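Local coordinates for protein DNA ligase (Aquifex aeolicus, PDB 3QWU) that probably joins nucleic acid ends as an ATP-dependent ligase, and binds adenosine and calcium, at residues L62-T65 against G66-Q70; F218-D221 against S222-K226. All coordinates share one frame; numbering follows the deposited sequence. Where two conformers were deposited one is given.

Contact 1. Residues L62-T65 against G66-Q70; sequences LLET and GLREQ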
loop_
_atom_site.group_PDB
_atom_site.type_symbol
_atom_site.label_atom_id
_atom_site.label_comp_id
_atom_site.label_asym_id
_atom_site.label_seq_id
_atom_site.Cartn_x
_atom_site.Cartn_y
_atom_site.Cartn_z
ATOM N N LEU A 62 -4.522 -17.242 -11.446
ATOM C CA LEU A 62 -5.411 -17.700 -12.536
ATOM C C LEU A 62 -5.612 -19.149 -12.249
ATOM O O LEU A 62 -4.657 -19.892 -12.079
ATOM C CB LEU A 62 -4.803 -17.482 -13.929
ATOM C CG LEU A 62 -4.899 -16.053 -14.473
ATOM C CD1 LEU A 62 -4.178 -15.864 -15.828
ATOM C CD2 LEU A 62 -6.358 -15.641 -14.615
ATOM N N LEU A 63 -6.852 -19.552 -12.074
ATOM C CA LEU A 63 -7.106 -20.923 -11.636
ATOM C C LEU A 63 -6.732 -21.870 -12.783
ATOM O O LEU A 63 -5.956 -22.802 -12.606
ATOM C CB LEU A 63 -8.568 -21.085 -11.202
ATOM C CG LEU A 63 -9.080 -22.398 -10.638
ATOM C CD1 LEU A 63 -8.212 -22.951 -9.526
ATOM C CD2 LEU A 63 -10.516 -22.119 -10.107
ATOM N N GLU A 64 -7.260 -21.621 -13.967
ATOM C CA GLU A 64 -7.104 -22.590 -15.054
ATOM C C GLU A 64 -5.653 -22.683 -15.560
ATOM O O GLU A 64 -5.053 -23.798 -15.633
ATOM C CB GLU A 64 -8.005 -22.244 -16.224
ATOM C CG GLU A 64 -7.758 -23.232 -17.397
ATOM C CD GLU A 64 -8.887 -23.296 -18.402
ATOM O OE1 GLU A 64 -9.848 -22.508 -18.312
ATOM O OE2 GLU A 64 -8.787 -24.121 -19.329
ATOM N N THR A 65 -5.090 -21.530 -15.919
ATOM C CA THR A 65 -3.723 -21.483 -16.395
ATOM C C THR A 65 -2.731 -21.787 -15.283
ATOM O O THR A 65 -1.665 -22.229 -15.561
ATOM C CB THR A 65 -3.434 -20.110 -16.984
ATOM O OG1 THR A 65 -4.481 -19.802 -17.911
ATOM C CG2 THR A 65 -2.126 -20.080 -17.695
ATOM N N GLY A 66 -3.068 -21.538 -14.021
ATOM C CA GLY A 66 -2.157 -21.851 -12.938
ATOM C C GLY A 66 -2.035 -23.350 -12.715
ATOM O O GLY A 66 -0.928 -23.899 -12.574
ATOM N N LEU A 67 -3.187 -24.013 -12.690
ATOM C CA LEU A 67 -3.233 -25.449 -12.496
ATOM C C LEU A 67 -2.523 -26.173 -13.634
ATOM O O LEU A 67 -1.716 -27.047 -13.413
ATOM C CB LEU A 67 -4.680 -25.911 -12.411
ATOM C CG LEU A 67 -5.413 -25.564 -11.125
ATOM C CD1 LEU A 67 -6.738 -26.313 -11.122
ATOM C CD2 LEU A 67 -4.538 -25.918 -9.958
ATOM N N ARG A 68 -2.797 -25.739 -14.841
ATOM C CA ARG A 68 -2.136 -26.219 -16.037
ATOM C C ARG A 68 -0.619 -25.958 -16.026
ATOM O O ARG A 68 0.146 -26.774 -16.486
ATOM C CB ARG A 68 -2.818 -25.572 -17.232
ATOM C CG ARG A 68 -2.513 -26.135 -18.563
ATOM C CD ARG A 68 -3.606 -25.712 -19.583
ATOM N NE ARG A 68 -4.768 -26.596 -19.428
ATOM C CZ ARG A 68 -6.046 -26.272 -19.620
ATOM N NH1 ARG A 68 -6.387 -25.042 -19.979
ATOM N NH2 ARG A 68 -6.993 -27.211 -19.448
ATOM N N GLU A 69 -0.182 -24.840 -15.471
ATOM C CA GLU A 69 1.268 -24.542 -15.462
ATOM C C GLU A 69 2.042 -25.230 -14.313
ATOM O O GLU A 69 3.165 -25.685 -14.504
ATOM C CB GLU A 69 1.497 -23.022 -15.433
ATOM C CG GLU A 69 2.963 -22.536 -15.347
ATOM C CD GLU A 69 3.688 -22.499 -16.708
ATOM O OE1 GLU A 69 3.108 -22.079 -17.733
ATOM O OE2 GLU A 69 4.863 -22.869 -16.740
ATOM N N GLN A 70 1.461 -25.291 -13.125
ATOM C CA GLN A 70 2.246 -25.669 -11.962
ATOM C C GLN A 70 2.388 -27.171 -11.722
ATOM O O GLN A 70 3.314 -27.572 -11.036
ATOM C CB GLN A 70 1.681 -25.024 -10.709
ATOM C CG GLN A 70 1.815 -23.520 -10.703
ATOM C CD GLN A 70 3.248 -23.026 -10.843
ATOM O OE1 GLN A 70 3.527 -22.109 -11.635
ATOM N NE2 GLN A 70 4.155 -23.613 -10.057
#
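Glu64 and Arg68, one helical turn apart, form a salt bridge, with Glu64 OE2 2.7 Å from Arg68 NH1. NH1 comes to the anti side of the oxygen, tilted from the carboxylate plane. The carboxylate and guanidinium planes are turned 66° apart. Both side chains start with CG anti to the backbone N (chi1 176° in Glu64, -167° in Arg68), which lets them run side by side. Arg68 then bends at chi3 to bring NH1 over to the acid. Its NH2 donates a hydrogen bond to Ala193 O.

The helix backbone bonds follow the usual i to i+4 pattern. Leu67 N donates to Leu63 O at 3.0 Å and Arg68 N to Glu64 O at 3.1 Å. The bond from Gly66 N to Leu62 O is weak. Leu63 and Leu67 point the same way, with Leu63 CD1 4.0 Å from Leu67 CD1. Leu67 CG also sits 3.2 Å from Leu63 O. These leucines face helix 195-210 and Phe218.

Leu62 is the N-cap residue, and Glu268 accepts from the first-turn N-H groups of Leu63 and Glu64. The whole is a short amphipathic helix with an i to i+4 salt bridge on its polar side.

Contact 2. Residues F218-D221 against S222-K226; sequences FKED and SERNK. With ADN (adenosine), chain C.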
loop_
_atom_site.group_PDB
_atom_site.type_symbol
_atom_site.label_atom_id
_atom_site.label_comp_id
_atom_site.label_asym_id
_atom_site.label_seq_id
_atom_site.Cartn_x
_atom_site.Cartn_y
_atom_site.Cartn_z
ATOM N N PHE A 218 -3.836 -26.965 -3.348
ATOM C CA PHE A 218 -3.613 -28.038 -4.298
ATOM C C PHE A 218 -2.313 -28.757 -3.929
ATOM O O PHE A 218 -1.329 -28.092 -3.636
ATOM C CB PHE A 218 -3.498 -27.458 -5.702
ATOM C CG PHE A 218 -4.693 -26.646 -6.128
ATOM C CD1 PHE A 218 -5.837 -27.270 -6.558
ATOM C CD2 PHE A 218 -4.641 -25.258 -6.147
ATOM C CE1 PHE A 218 -6.929 -26.567 -6.992
ATOM C CE2 PHE A 218 -5.725 -24.544 -6.556
ATOM C CZ PHE A 218 -6.901 -25.223 -6.994
ATOM N N LYS A 219 -2.327 -30.096 -3.925
ATOM C CA LYS A 219 -1.160 -30.941 -3.487
ATOM C C LYS A 219 -0.837 -32.066 -4.455
ATOM O O LYS A 219 -1.573 -33.034 -4.554
ATOM C CB LYS A 219 -1.386 -31.535 -2.105
ATOM C CG LYS A 219 -1.817 -30.471 -1.114
ATOM C CD LYS A 219 -1.769 -30.848 0.359
ATOM C CE LYS A 219 -2.242 -29.633 1.223
ATOM N NZ LYS A 219 -2.363 -29.931 2.703
ATOM N N GLU A 220 0.273 -31.900 -5.168
ATOM C CA GLU A 220 0.696 -32.836 -6.196
ATOM C C GLU A 220 0.935 -34.207 -5.605
ATOM O O GLU A 220 1.576 -34.363 -4.582
ATOM C CB GLU A 220 1.943 -32.350 -6.950
ATOM C CG GLU A 220 2.137 -33.032 -8.330
ATOM C CD GLU A 220 3.324 -32.439 -9.070
ATOM O OE1 GLU A 220 4.453 -32.807 -8.740
ATOM O OE2 GLU A 220 3.145 -31.554 -9.921
ATOM N N ASP A 221 0.368 -35.200 -6.264
ATOM C CA ASP A 221 0.386 -36.566 -5.771
ATOM C C ASP A 221 1.689 -37.131 -6.308
ATOM O O ASP A 221 1.712 -37.832 -7.283
ATOM C CB ASP A 221 -0.839 -37.286 -6.328
ATOM C CG ASP A 221 -0.989 -38.714 -5.806
ATOM O OD1 ASP A 221 -0.739 -38.946 -4.602
ATOM O OD2 ASP A 221 -1.407 -39.585 -6.615
ATOM N N SER A 222 2.802 -36.749 -5.714
ATOM C CA SER A 222 4.057 -37.079 -6.288
ATOM C C SER A 222 5.170 -36.954 -5.296
ATOM O O SER A 222 4.940 -36.532 -4.196
ATOM C CB SER A 222 4.316 -36.130 -7.437
ATOM O OG SER A 222 4.535 -34.836 -6.913
ATOM N N GLU A 223 6.379 -37.342 -5.717
ATOM C CA GLU A 223 7.562 -37.198 -4.863
ATOM C C GLU A 223 7.895 -35.737 -4.533
ATOM O O GLU A 223 8.100 -35.395 -3.393
ATOM C CB GLU A 223 8.796 -37.908 -5.455
ATOM C CG GLU A 223 9.010 -39.332 -4.928
ATOM C CD GLU A 223 9.171 -39.411 -3.412
ATOM O OE1 GLU A 223 9.830 -38.514 -2.825
ATOM O OE2 GLU A 223 8.646 -40.384 -2.808
ATOM N N ARG A 224 7.951 -34.874 -5.505
ATOM C CA ARG A 224 8.271 -33.502 -5.172
ATOM C C ARG A 224 7.091 -32.842 -4.418
ATOM O O ARG A 224 7.280 -31.918 -3.640
ATOM C CB ARG A 224 8.700 -32.731 -6.418
ATOM C CG ARG A 224 7.594 -32.516 -7.419
ATOM C CD ARG A 224 7.951 -31.430 -8.382
ATOM N NE ARG A 224 6.776 -31.038 -9.140
ATOM C CZ ARG A 224 6.792 -30.229 -10.193
ATOM N NH1 ARG A 224 5.639 -29.923 -10.799
ATOM N NH2 ARG A 224 7.943 -29.719 -10.635
ATOM N N ASN A 225 5.885 -33.377 -4.603
ATOM C CA ASN A 225 4.721 -33.002 -3.796
ATOM C C ASN A 225 4.466 -31.478 -3.767
ATOM O O ASN A 225 4.263 -30.884 -2.714
ATOM C CB ASN A 225 4.908 -33.563 -2.379
ATOM C CG ASN A 225 3.672 -33.411 -1.497
ATOM O OD1 ASN A 225 3.807 -33.302 -0.298
ATOM N ND2 ASN A 225 2.492 -33.411 -2.081
ATOM N N LYS A 226 4.488 -30.868 -4.939
ATOM C CA LYS A 226 4.422 -29.446 -5.047
ATOM C C LYS A 226 3.021 -29.017 -4.609
ATOM O O LYS A 226 2.008 -29.727 -4.848
ATOM C CB LYS A 226 4.778 -29.014 -6.474
ATOM C CG LYS A 226 4.406 -27.572 -6.911
ATOM C CD LYS A 226 5.617 -26.855 -7.595
ATOM C CE LYS A 226 5.245 -25.920 -8.707
ATOM N NZ LYS A 226 5.297 -26.512 -10.067
HETATM O "O5'" ADN C . 0.401 -20.775 3.748
HETATM C "C5'" ADN C . -0.902 -21.357 3.696
HETATM C "C4'" ADN C . -1.461 -21.483 5.107
HETATM O "O4'" ADN C . -2.865 -21.887 5.094
HETATM C "C3'" ADN C . -0.720 -22.559 5.889
HETATM O "O3'" ADN C . 0.426 -22.104 6.603
HETATM C "C2'" ADN C . -1.786 -23.143 6.810
HETATM O "O2'" ADN C . -1.662 -22.623 8.123
HETATM C "C1'" ADN C . -3.138 -22.747 6.220
HETATM N N9 ADN C . -3.938 -23.884 5.738
HETATM C C8 ADN C . -5.278 -23.981 5.904
HETATM N N7 ADN C . -5.780 -25.118 5.364
HETATM C C5 ADN C . -4.711 -25.745 4.808
HETATM C C6 ADN C . -4.542 -26.980 4.037
HETATM N N6 ADN C . -5.653 -27.735 3.802
HETATM N N1 ADN C . -3.279 -27.340 3.651
HETATM C C2 ADN C . -2.209 -26.535 3.913
HETATM N N3 ADN C . -2.306 -25.357 4.593
HETATM C C4 ADN C . -3.504 -24.942 5.061
#
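Glu220 and Lys226 pair through their backbones as the chain leaves strand 215-220 and turns back. Glu220 N donates to Lys226 O at 2.8 Å, almost straight at 172°. Asp221 is the centre of an inverse gamma turn, with a weak bond from Ser222 N to Glu220 O. Asn225 ND2 donates to the same oxygen at 2.8 Å, in the carbonyl plane.

Arg224 grips the Glu220 carboxylate side-on, with NE 2.9 Å from OE1 and NH1 3.1 Å from OE2. The two flat groups are nearly coplanar, 12° apart. Ser222 OG donates to the anti lone pair of Glu220 OE1 at 2.7 Å. It also accepts from Asn225 N, forming an ST motif. Glu72 N donates to Glu220 OE2, so each oxygen of this buried acid has two donors. With a glutamine here the negative charge is gone, and Arg224 would probably be left without its ionic mate and freer to swing away.

Lys219 leads the other way; its NZ donates a hydrogen bond to adenosine N1 at 2.9 Å and forms salt bridges with Glu78 and Asp158. The hairpin joins strands 215-220 and 227-231 of the mixed sheet. Strand 75-80 flanks the first of these, and Phe218 packs on helix 63-70.

From the N terminus, strand 58-60 leads into helix 63-70, and contact 1 takes in the N-cap and the whole of this short helix. Much later, strand 215-220 ends in contact 2, which closes the hairpin into strand 227-231. The two follow in series, neither enclosing nor crossing the other, yet meet in space, with centres about 15 Å apart. Leu63 CD1 comes within 3.6 Å of Phe218 CZ, and Leu67 CD2 packs on the same ring atom. At the helix C terminus, Gln70 O lies close to Lys226 NZ, probably a hydrogen bond, though the modelled distance is too short to be exact. Helix 63-70 is thus tied to the mixed sheet that contributes Lys219 to the adenosine pocket.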